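Local coordinates for tetratricopeptide repeat protein (Parabacteroides merdae ATCC 43184, PDB 4R7S) that is of unknown function but, as a tetratricopeptide repeat protein built of stacked antiparallel helix pairs, probably serves as a scaffold for binding other proteins or peptides, at residues A211-L222 against D233-Y242; V143-E153 against S162-I170. All coordinates share one frame; numbering follows the deposited sequence.

Contact 1 (A211-L222 against D233-Y242)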
loop_
_atom_site.group_PDB
_atom_site.type_symbol
_atom_site.label_atom_id
_atom_site.label_comp_id
_atom_site.label_asym_id
_atom_site.label_seq_id
_atom_site.Cartn_x
_atom_site.Cartn_y
_atom_site.Cartn_z
ATOM N N ALA A 211 -12.040 -2.685 6.133
ATOM C CA ALA A 211 -12.097 -2.105 7.471
ATOM C C ALA A 211 -12.379 -0.597 7.370
ATOM O O ALA A 211 -13.183 -0.055 8.141
ATOM C CB ALA A 211 -10.774 -2.348 8.184
ATOM N N ASN A 212 -11.753 0.059 6.354
ATOM C CA ASN A 212 -11.886 1.481 6.042
ATOM C C ASN A 212 -13.338 1.859 5.799
ATOM O O ASN A 212 -13.777 2.917 6.258
ATOM C CB ASN A 212 -11.039 1.819 4.818
ATOM C CG ASN A 212 -9.594 2.116 5.124
ATOM O OD1 ASN A 212 -9.105 1.947 6.235
ATOM N ND2 ASN A 212 -8.871 2.578 4.140
ATOM N N LEU A 213 -14.093 0.971 5.115
ATOM C CA LEU A 213 -15.488 1.208 4.819
ATOM C C LEU A 213 -16.339 1.057 6.080
ATOM O O LEU A 213 -17.351 1.759 6.202
ATOM C CB LEU A 213 -16.003 0.320 3.671
ATOM C CG LEU A 213 -17.232 0.892 2.955
ATOM C CD1 LEU A 213 -16.882 2.157 2.149
ATOM C CD2 LEU A 213 -17.960 -0.169 2.142
ATOM N N TYR A 214 -15.913 0.203 7.040
ATOM C CA TYR A 214 -16.646 0.082 8.304
ATOM C C TYR A 214 -16.439 1.364 9.111
ATOM O O TYR A 214 -17.406 1.883 9.657
ATOM C CB TYR A 214 -16.237 -1.164 9.102
ATOM C CG TYR A 214 -16.983 -2.426 8.724
ATOM C CD1 TYR A 214 -18.231 -2.712 9.273
ATOM C CD2 TYR A 214 -16.427 -3.352 7.846
ATOM C CE1 TYR A 214 -18.931 -3.869 8.922
ATOM C CE2 TYR A 214 -17.110 -4.525 7.501
ATOM C CZ TYR A 214 -18.354 -4.791 8.061
ATOM O OH TYR A 214 -19.012 -5.970 7.776
ATOM N N VAL A 215 -15.202 1.930 9.105
ATOM C CA VAL A 215 -14.895 3.212 9.779
ATOM C C VAL A 215 -15.756 4.310 9.141
ATOM O O VAL A 215 -16.422 5.048 9.861
ATOM C CB VAL A 215 -13.382 3.574 9.753
ATOM C CG1 VAL A 215 -13.135 5.040 10.126
ATOM C CG2 VAL A 215 -12.585 2.658 10.661
ATOM N N LEU A 216 -15.777 4.363 7.787
ATOM C CA LEU A 216 -16.551 5.312 6.991
ATOM C C LEU A 216 -18.046 5.233 7.333
ATOM O O LEU A 216 -18.646 6.272 7.643
ATOM C CB LEU A 216 -16.327 5.102 5.479
ATOM C CG LEU A 216 -16.804 6.276 4.594
ATOM C CD1 LEU A 216 -16.094 7.597 4.960
ATOM C CD2 LEU A 216 -16.651 5.968 3.127
ATOM N N ARG A 217 -18.634 4.017 7.327
ATOM C CA ARG A 217 -20.032 3.859 7.732
ATOM C C ARG A 217 -20.241 4.250 9.224
ATOM O O ARG A 217 -21.274 4.833 9.572
ATOM C CB ARG A 217 -20.530 2.432 7.488
ATOM C CG ARG A 217 -22.061 2.373 7.532
ATOM C CD ARG A 217 -22.590 1.062 7.044
ATOM N NE ARG A 217 -22.282 -0.009 7.983
ATOM C CZ ARG A 217 -22.804 -1.221 7.910
ATOM N NH1 ARG A 217 -23.645 -1.530 6.932
ATOM N NH2 ARG A 217 -22.483 -2.143 8.810
ATOM N N GLY A 218 -19.265 3.947 10.067
ATOM C CA GLY A 218 -19.334 4.274 11.489
ATOM C C GLY A 218 -19.345 5.772 11.733
ATOM O O GLY A 218 -20.140 6.280 12.535
ATOM N N LYS A 219 -18.490 6.492 10.979
ATOM C CA LYS A 219 -18.355 7.938 11.049
ATOM C C LYS A 219 -19.633 8.624 10.601
ATOM O O LYS A 219 -20.020 9.648 11.190
ATOM C CB LYS A 219 -17.176 8.397 10.213
ATOM C CG LYS A 219 -15.847 8.313 10.939
ATOM C CD LYS A 219 -14.827 9.100 10.158
ATOM C CE LYS A 219 -13.404 8.753 10.497
ATOM N NZ LYS A 219 -12.533 8.874 9.293
ATOM N N ILE A 220 -20.319 8.039 9.592
ATOM C CA ILE A 220 -21.583 8.584 9.084
ATOM C C ILE A 220 -22.653 8.319 10.115
ATOM O O ILE A 220 -23.359 9.258 10.497
ATOM C CB ILE A 220 -21.951 8.045 7.681
ATOM C CG1 ILE A 220 -21.062 8.713 6.603
ATOM C CG2 ILE A 220 -23.436 8.252 7.386
ATOM C CD1 ILE A 220 -20.828 7.864 5.346
ATOM N N LYS A 221 -22.716 7.074 10.640
ATOM C CA LYS A 221 -23.662 6.712 11.701
ATOM C C LYS A 221 -23.497 7.682 12.879
ATOM O O LYS A 221 -24.516 8.171 13.389
ATOM C CB LYS A 221 -23.476 5.260 12.131
ATOM C CG LYS A 221 -24.116 4.301 11.153
ATOM C CD LYS A 221 -23.792 2.873 11.503
ATOM C CE LYS A 221 -24.564 1.924 10.618
ATOM N NZ LYS A 221 -23.965 0.560 10.641
ATOM N N LEU A 222 -22.229 8.045 13.241
ATOM C CA LEU A 222 -21.950 9.048 14.269
ATOM C C LEU A 222 -22.667 10.373 13.945
ATOM O O LEU A 222 -23.411 10.890 14.790
ATOM C CB LEU A 222 -20.445 9.322 14.398
ATOM C CG LEU A 222 -19.657 8.754 15.558
ATOM C CD1 LEU A 222 -18.252 9.333 15.548
ATOM C CD2 LEU A 222 -20.304 9.053 16.912
ATOM N N ASP A 233 -19.784 -0.809 14.201
ATOM C CA ASP A 233 -18.963 -0.704 13.002
ATOM C C ASP A 233 -17.487 -0.445 13.355
ATOM O O ASP A 233 -16.608 -1.099 12.774
ATOM C CB ASP A 233 -19.506 0.396 12.072
ATOM C CG ASP A 233 -20.663 -0.018 11.174
ATOM O OD1 ASP A 233 -21.028 -1.225 11.177
ATOM O OD2 ASP A 233 -21.192 0.851 10.461
ATOM N N PHE A 234 -17.208 0.468 14.331
ATOM C CA PHE A 234 -15.825 0.728 14.753
ATOM C C PHE A 234 -15.196 -0.533 15.340
ATOM O O PHE A 234 -14.052 -0.848 14.987
ATOM C CB PHE A 234 -15.739 1.894 15.747
ATOM C CG PHE A 234 -16.145 3.255 15.216
ATOM C CD1 PHE A 234 -15.877 3.620 13.895
ATOM C CD2 PHE A 234 -16.764 4.183 16.043
ATOM C CE1 PHE A 234 -16.253 4.874 13.404
ATOM C CE2 PHE A 234 -17.143 5.436 15.551
ATOM C CZ PHE A 234 -16.890 5.773 14.231
ATOM N N LYS A 235 -15.962 -1.302 16.165
ATOM C CA LYS A 235 -15.474 -2.570 16.729
ATOM C C LYS A 235 -15.144 -3.570 15.620
ATOM O O LYS A 235 -14.066 -4.173 15.633
ATOM C CB LYS A 235 -16.492 -3.174 17.701
ATOM C CG LYS A 235 -16.296 -2.701 19.132
ATOM C CD LYS A 235 -17.618 -2.591 19.861
ATOM C CE LYS A 235 -17.453 -2.245 21.329
ATOM N NZ LYS A 235 -16.962 -3.397 22.141
ATOM N N LYS A 236 -16.038 -3.675 14.619
ATOM C CA LYS A 236 -15.854 -4.561 13.476
ATOM C C LYS A 236 -14.560 -4.199 12.684
ATOM O O LYS A 236 -13.780 -5.105 12.356
ATOM C CB LYS A 236 -17.100 -4.553 12.576
ATOM C CG LYS A 236 -16.995 -5.469 11.339
ATOM C CD LYS A 236 -16.897 -6.955 11.651
ATOM C CE LYS A 236 -16.463 -7.745 10.438
ATOM N NZ LYS A 236 -16.359 -9.192 10.749
ATOM N N ALA A 237 -14.325 -2.891 12.424
ATOM C CA ALA A 237 -13.114 -2.408 11.743
ATOM C C ALA A 237 -11.844 -2.724 12.579
ATOM O O ALA A 237 -10.811 -3.067 12.003
ATOM C CB ALA A 237 -13.215 -0.908 11.474
ATOM N N GLU A 238 -11.935 -2.636 13.925
ATOM C CA GLU A 238 -10.809 -2.958 14.816
ATOM C C GLU A 238 -10.446 -4.453 14.667
ATOM O O GLU A 238 -9.269 -4.794 14.446
ATOM C CB GLU A 238 -11.152 -2.604 16.273
ATOM C CG GLU A 238 -10.054 -2.926 17.273
ATOM C CD GLU A 238 -10.272 -2.425 18.689
ATOM O OE1 GLU A 238 -11.440 -2.366 19.150
ATOM O OE2 GLU A 238 -9.253 -2.121 19.352
ATOM N N SER A 239 -11.486 -5.326 14.709
ATOM C CA SER A 239 -11.352 -6.771 14.538
ATOM C C SER A 239 -10.743 -7.119 13.167
ATOM O O SER A 239 -10.328 -8.261 12.958
ATOM C CB SER A 239 -12.708 -7.453 14.701
ATOM O OG SER A 239 -13.458 -7.451 13.496
HETATM N N MSE A 240 -10.701 -6.130 12.237
HETATM C CA MSE A 240 -10.181 -6.287 10.879
HETATM C C MSE A 240 -8.778 -5.662 10.711
HETATM O O MSE A 240 -8.226 -5.664 9.600
HETATM C CB MSE A 240 -11.175 -5.695 9.875
HETATM C CG MSE A 240 -12.401 -6.573 9.706
HETATM SE SE MSE A 240 -13.761 -5.782 8.582
HETATM C CE MSE A 240 -12.881 -6.092 6.830
ATOM N N GLY A 241 -8.215 -5.158 11.812
ATOM C CA GLY A 241 -6.874 -4.585 11.824
ATOM C C GLY A 241 -6.725 -3.110 11.508
ATOM O O GLY A 241 -5.625 -2.683 11.139
ATOM N N TYR A 242 -7.796 -2.303 11.686
ATOM C CA TYR A 242 -7.712 -0.850 11.491
ATOM C C TYR A 242 -6.895 -0.251 12.629
ATOM O O TYR A 242 -7.002 -0.759 13.750
ATOM C CB TYR A 242 -9.123 -0.217 11.452
ATOM C CG TYR A 242 -9.140 1.229 10.994
ATOM C CD1 TYR A 242 -9.282 1.554 9.644
ATOM C CD2 TYR A 242 -9.022 2.271 11.907
ATOM C CE1 TYR A 242 -9.284 2.884 9.216
ATOM C CE2 TYR A 242 -9.037 3.603 11.491
ATOM C CZ TYR A 242 -9.170 3.905 10.145
ATOM O OH TYR A 242 -9.189 5.219 9.738
HETATM O O HOH W 1 -10.359 7.547 10.655
#
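The Tyr242 ring carries CG2 of Val215 over the centre of one face, 3.4 Å from the ring centroid, and meets OD1 of Asn212 in its plane at the edge. The Tyr214 ring takes CG of Lys236 on one face, offset toward the rim, and OD1 of Asp233 at an edge; the selenium of the selenomethionine Met240 approaches obliquely, a Met-aromatic contact. These rings pack at the interface of two antiparallel helices, Tyr242 from the turn after the second, in a hairpin of the kind tetratricopeptide repeat proteins stack in series; the axes of the helical segments approach to 8.0 Å. Small residues suit this spacing: Ala237 CB rests 3.4 Å from Ala211 O, and at Gly218 a CB would clash with Phe234, whose ring fits a hole formed by Val215, Gly218, Lys219 and Leu222. Past the helix end, Gly241 has the positive phi of a Schellman motif, which turns the chain so that Tyr242 comes back over Val215. The phenolic OH of Tyr242 shares a water with Lys219 NZ.

At the other end the buried carboxylate of Asp233 is held by two cations. Arg217, its chain bent at chi3 (70°), lies side-on and nearly coplanar with it: NH2 reaches OD1 at 2.9 Å and NE reaches OD2 at 2.8 Å. Lys221 NZ binds OD2 at 2.8 Å from the opposite face, 43° out of the carboxylate plane.

Contact 2 (V143-E153 against S162-I170)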
loop_
_atom_site.group_PDB
_atom_site.type_symbol
_atom_site.label_atom_id
_atom_site.label_comp_id
_atom_site.label_asym_id
_atom_site.label_seq_id
_atom_site.Cartn_x
_atom_site.Cartn_y
_atom_site.Cartn_z
ATOM N N VAL A 143 -5.589 2.416 -15.274
ATOM C CA VAL A 143 -6.741 2.727 -14.441
ATOM C C VAL A 143 -6.263 3.365 -13.139
ATOM O O VAL A 143 -6.838 4.376 -12.696
ATOM C CB VAL A 143 -7.542 1.424 -14.179
ATOM C CG1 VAL A 143 -8.530 1.575 -13.030
ATOM C CG2 VAL A 143 -8.226 0.931 -15.452
ATOM N N ARG A 144 -5.222 2.769 -12.508
ATOM C CA ARG A 144 -4.734 3.268 -11.220
ATOM C C ARG A 144 -4.141 4.674 -11.330
ATOM O O ARG A 144 -4.185 5.402 -10.337
ATOM C CB ARG A 144 -3.763 2.298 -10.513
ATOM C CG ARG A 144 -2.452 2.039 -11.213
ATOM C CD ARG A 144 -1.653 0.991 -10.474
ATOM N NE ARG A 144 -0.320 0.907 -11.061
ATOM C CZ ARG A 144 0.720 0.304 -10.502
ATOM N NH1 ARG A 144 0.590 -0.319 -9.334
ATOM N NH2 ARG A 144 1.902 0.312 -11.108
ATOM N N ALA A 145 -3.669 5.085 -12.519
ATOM C CA ALA A 145 -3.158 6.440 -12.709
ATOM C C ALA A 145 -4.317 7.455 -12.587
ATOM O O ALA A 145 -4.182 8.474 -11.906
ATOM C CB ALA A 145 -2.480 6.557 -14.051
ATOM N N ARG A 146 -5.479 7.108 -13.169
ATOM C CA ARG A 146 -6.709 7.902 -13.142
ATOM C C ARG A 146 -7.234 7.960 -11.713
ATOM O O ARG A 146 -7.637 9.024 -11.266
ATOM C CB ARG A 146 -7.762 7.347 -14.137
ATOM C CG ARG A 146 -7.331 7.500 -15.610
ATOM C CD ARG A 146 -8.444 7.227 -16.619
ATOM N NE ARG A 146 -7.938 7.315 -17.990
ATOM C CZ ARG A 146 -7.879 8.424 -18.729
ATOM N NH1 ARG A 146 -8.344 9.576 -18.256
ATOM N NH2 ARG A 146 -7.362 8.387 -19.948
ATOM N N LEU A 147 -7.134 6.851 -10.969
ATOM C CA LEU A 147 -7.534 6.790 -9.564
ATOM C C LEU A 147 -6.634 7.667 -8.709
ATOM O O LEU A 147 -7.111 8.355 -7.822
ATOM C CB LEU A 147 -7.467 5.347 -9.088
ATOM C CG LEU A 147 -8.160 5.017 -7.783
ATOM C CD1 LEU A 147 -9.670 5.150 -7.911
ATOM C CD2 LEU A 147 -7.831 3.605 -7.385
ATOM N N GLY A 148 -5.342 7.673 -9.019
ATOM C CA GLY A 148 -4.381 8.545 -8.361
ATOM C C GLY A 148 -4.833 9.989 -8.481
ATOM O O GLY A 148 -4.879 10.705 -7.480
ATOM N N HIS A 149 -5.238 10.396 -9.701
ATOM C CA HIS A 149 -5.765 11.732 -9.988
ATOM C C HIS A 149 -7.043 12.003 -9.178
ATOM O O HIS A 149 -7.173 13.079 -8.601
ATOM C CB HIS A 149 -6.041 11.909 -11.497
ATOM C CG HIS A 149 -4.818 12.241 -12.298
ATOM N ND1 HIS A 149 -4.035 13.344 -12.000
ATOM C CD2 HIS A 149 -4.309 11.628 -13.388
ATOM C CE1 HIS A 149 -3.080 13.363 -12.910
ATOM N NE2 HIS A 149 -3.210 12.355 -13.772
ATOM N N ALA A 150 -7.945 11.002 -9.090
ATOM C CA ALA A 150 -9.186 11.092 -8.338
ATOM C C ALA A 150 -8.919 11.355 -6.838
ATOM O O ALA A 150 -9.540 12.255 -6.242
ATOM C CB ALA A 150 -10.000 9.813 -8.521
ATOM N N ILE A 151 -7.980 10.602 -6.250
ATOM C CA ILE A 151 -7.624 10.726 -4.821
ATOM C C ILE A 151 -6.971 12.085 -4.586
ATOM O O ILE A 151 -7.346 12.777 -3.655
ATOM C CB ILE A 151 -6.738 9.529 -4.347
ATOM C CG1 ILE A 151 -7.534 8.210 -4.442
ATOM C CG2 ILE A 151 -6.189 9.741 -2.913
ATOM C CD1 ILE A 151 -6.669 7.017 -4.735
ATOM N N LEU A 152 -6.041 12.475 -5.459
ATOM C CA LEU A 152 -5.330 13.762 -5.441
ATOM C C LEU A 152 -6.297 14.964 -5.426
ATOM O O LEU A 152 -6.158 15.858 -4.589
ATOM C CB LEU A 152 -4.442 13.828 -6.692
ATOM C CG LEU A 152 -3.809 15.155 -7.029
ATOM C CD1 LEU A 152 -2.790 15.517 -5.999
ATOM C CD2 LEU A 152 -3.140 15.091 -8.347
ATOM N N GLU A 153 -7.265 14.971 -6.357
ATOM C CA GLU A 153 -8.253 16.040 -6.523
ATOM C C GLU A 153 -9.118 16.182 -5.310
ATOM O O GLU A 153 -9.367 17.310 -4.880
ATOM C CB GLU A 153 -9.103 15.826 -7.775
ATOM C CG GLU A 153 -8.349 16.076 -9.075
ATOM C CD GLU A 153 -7.638 17.402 -9.314
ATOM O OE1 GLU A 153 -7.660 18.290 -8.432
ATOM O OE2 GLU A 153 -7.053 17.548 -10.410
ATOM N N SER A 162 -12.726 15.279 -8.834
ATOM C CA SER A 162 -12.608 13.977 -8.235
ATOM C C SER A 162 -13.846 13.119 -8.548
ATOM O O SER A 162 -13.721 11.942 -8.914
ATOM C CB SER A 162 -12.420 14.131 -6.731
ATOM O OG SER A 162 -12.184 12.862 -6.152
ATOM N N GLU A 163 -15.035 13.716 -8.406
ATOM C CA GLU A 163 -16.300 13.025 -8.643
ATOM C C GLU A 163 -16.434 12.646 -10.108
ATOM O O GLU A 163 -16.886 11.543 -10.404
ATOM C CB GLU A 163 -17.482 13.897 -8.186
ATOM C CG GLU A 163 -18.816 13.183 -8.343
ATOM C CD GLU A 163 -20.068 14.011 -8.168
ATOM O OE1 GLU A 163 -20.044 15.241 -8.402
ATOM O OE2 GLU A 163 -21.100 13.403 -7.825
ATOM N N ARG A 164 -16.024 13.549 -11.023
ATOM C CA ARG A 164 -16.069 13.266 -12.451
ATOM C C ARG A 164 -15.234 12.012 -12.782
ATOM O O ARG A 164 -15.719 11.141 -13.514
ATOM C CB ARG A 164 -15.560 14.478 -13.245
ATOM C CG ARG A 164 -15.752 14.344 -14.745
ATOM C CD ARG A 164 -14.873 15.297 -15.544
ATOM N NE ARG A 164 -13.439 15.175 -15.245
ATOM C CZ ARG A 164 -12.630 14.234 -15.719
ATOM N NH1 ARG A 164 -13.105 13.272 -16.507
ATOM N NH2 ARG A 164 -11.340 14.238 -15.403
ATOM N N ILE A 165 -14.005 11.909 -12.206
ATOM C CA ILE A 165 -13.083 10.788 -12.439
ATOM C C ILE A 165 -13.687 9.484 -11.902
ATOM O O ILE A 165 -13.713 8.490 -12.628
ATOM C CB ILE A 165 -11.679 11.052 -11.849
ATOM C CG1 ILE A 165 -11.070 12.321 -12.467
ATOM C CG2 ILE A 165 -10.766 9.812 -12.054
ATOM C CD1 ILE A 165 -9.856 12.913 -11.741
ATOM N N PHE A 166 -14.178 9.495 -10.646
ATOM C CA PHE A 166 -14.800 8.313 -10.051
ATOM C C PHE A 166 -16.027 7.918 -10.827
ATOM O O PHE A 166 -16.260 6.732 -10.981
ATOM C CB PHE A 166 -15.182 8.540 -8.576
ATOM C CG PHE A 166 -14.057 8.353 -7.601
ATOM C CD1 PHE A 166 -13.513 7.092 -7.375
ATOM C CD2 PHE A 166 -13.560 9.425 -6.880
ATOM C CE1 PHE A 166 -12.464 6.915 -6.460
ATOM C CE2 PHE A 166 -12.526 9.247 -5.956
ATOM C CZ PHE A 166 -11.974 7.996 -5.762
ATOM N N ASN A 167 -16.816 8.882 -11.315
ATOM C CA ASN A 167 -18.007 8.512 -12.080
ATOM C C ASN A 167 -17.599 7.827 -13.395
ATOM O O ASN A 167 -18.212 6.819 -13.782
ATOM C CB ASN A 167 -18.936 9.713 -12.339
ATOM C CG ASN A 167 -19.625 10.233 -11.098
ATOM O OD1 ASN A 167 -19.808 9.526 -10.091
ATOM N ND2 ASN A 167 -20.037 11.500 -11.147
ATOM N N TYR A 168 -16.534 8.338 -14.034
ATOM C CA TYR A 168 -16.044 7.777 -15.280
ATOM C C TYR A 168 -15.547 6.337 -15.070
ATOM O O TYR A 168 -15.945 5.454 -15.829
ATOM C CB TYR A 168 -14.947 8.666 -15.910
ATOM C CG TYR A 168 -14.249 7.998 -17.078
ATOM C CD1 TYR A 168 -14.947 7.683 -18.247
ATOM C CD2 TYR A 168 -12.912 7.608 -16.988
ATOM C CE1 TYR A 168 -14.322 7.037 -19.312
ATOM C CE2 TYR A 168 -12.263 6.999 -18.068
ATOM C CZ TYR A 168 -12.977 6.704 -19.223
ATOM O OH TYR A 168 -12.362 6.089 -20.290
ATOM N N LEU A 169 -14.687 6.111 -14.052
ATOM C CA LEU A 169 -14.098 4.809 -13.740
ATOM C C LEU A 169 -15.162 3.771 -13.423
ATOM O O LEU A 169 -15.044 2.627 -13.866
ATOM C CB LEU A 169 -13.105 4.906 -12.570
ATOM C CG LEU A 169 -11.819 5.706 -12.810
ATOM C CD1 LEU A 169 -10.941 5.770 -11.524
ATOM C CD2 LEU A 169 -11.017 5.145 -13.974
ATOM N N ILE A 170 -16.187 4.163 -12.651
ATOM C CA ILE A 170 -17.308 3.314 -12.226
ATOM C C ILE A 170 -18.188 3.004 -13.448
ATOM O O ILE A 170 -18.645 1.878 -13.568
ATOM C CB ILE A 170 -18.095 3.970 -11.040
ATOM C CG1 ILE A 170 -17.239 3.906 -9.736
ATOM C CG2 ILE A 170 -19.505 3.355 -10.842
ATOM C CD1 ILE A 170 -17.871 4.414 -8.443
#
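Helices 143-156 and 159-172 form a helical hairpin, and the contact runs along the interface of the two helices, where Ala150 lies against Ser162, Ile165 and Phe166. The alanine CB stands 3.6 Å above the Phe166 ring plane, displaced toward the rim, in a CH-pi contact, while its other neighbour is CG2 of Ile165. A methyl is small enough here to let the backbones come close, the CA atoms of Ala150 and Ser162 being 4.5 Å apart. Phe166 also receives CD1 of Leu147, which meets CE1 at 3.6 Å; with CG anti to its backbone N (chi1 -165°), Leu147 brings this methyl up against the partner helix, where it touches CD1 of Leu169 as well.

This antiparallel packing is that of the helical hairpins in tetratricopeptide repeat proteins, and here the small Ala150 faces the larger Ile165 and Phe166; the segments run at 148° with axes 8.4 Å apart. Ile165 uses both of its branches: CG2 lies 3.3 Å from Arg146 O, and CD1 lies against the backbone at His149 and Ala150.

At the tighter end, Ser162 gives its hydroxyl hydrogen to Ala150 O, OG to O being 2.7 Å, with the donor tilted 34° from the carbonyl plane. Replacing it by an alanine here would probably leave that carbonyl without its side-chain donor and weaken the tie between the two helices. CB of Glu153 packs on Ser162, but its carboxylate turns away to Arg156 and Asn158. Nearer the surface, the aliphatic part of Arg146 serves as packing: CB touches CD2 of Leu169, and CD comes to CE2 at the edge of the Tyr168 ring, 4.1 Å away.

Contact 2 comes first along the chain, closing before contact 1 opens. Each lies within an antiparallel hairpin: helices 143-156 and 159-172 for contact 2, helices 211-223 and 227-238 for contact 1. Their centres are about 24 Å apart and their nearest atoms about 10 Å, so they do not touch. Helices 178-189 and 193-206 come between them in sequence. Side chains of helix 178-189 meet both Ser162 and Ile170 on one side and Leu213, Leu216 and Ile220 on the other, so this helix bridges the two contacts. Such serial stacking is how tetratricopeptide repeats build an extended, all-helical scaffold from local contacts.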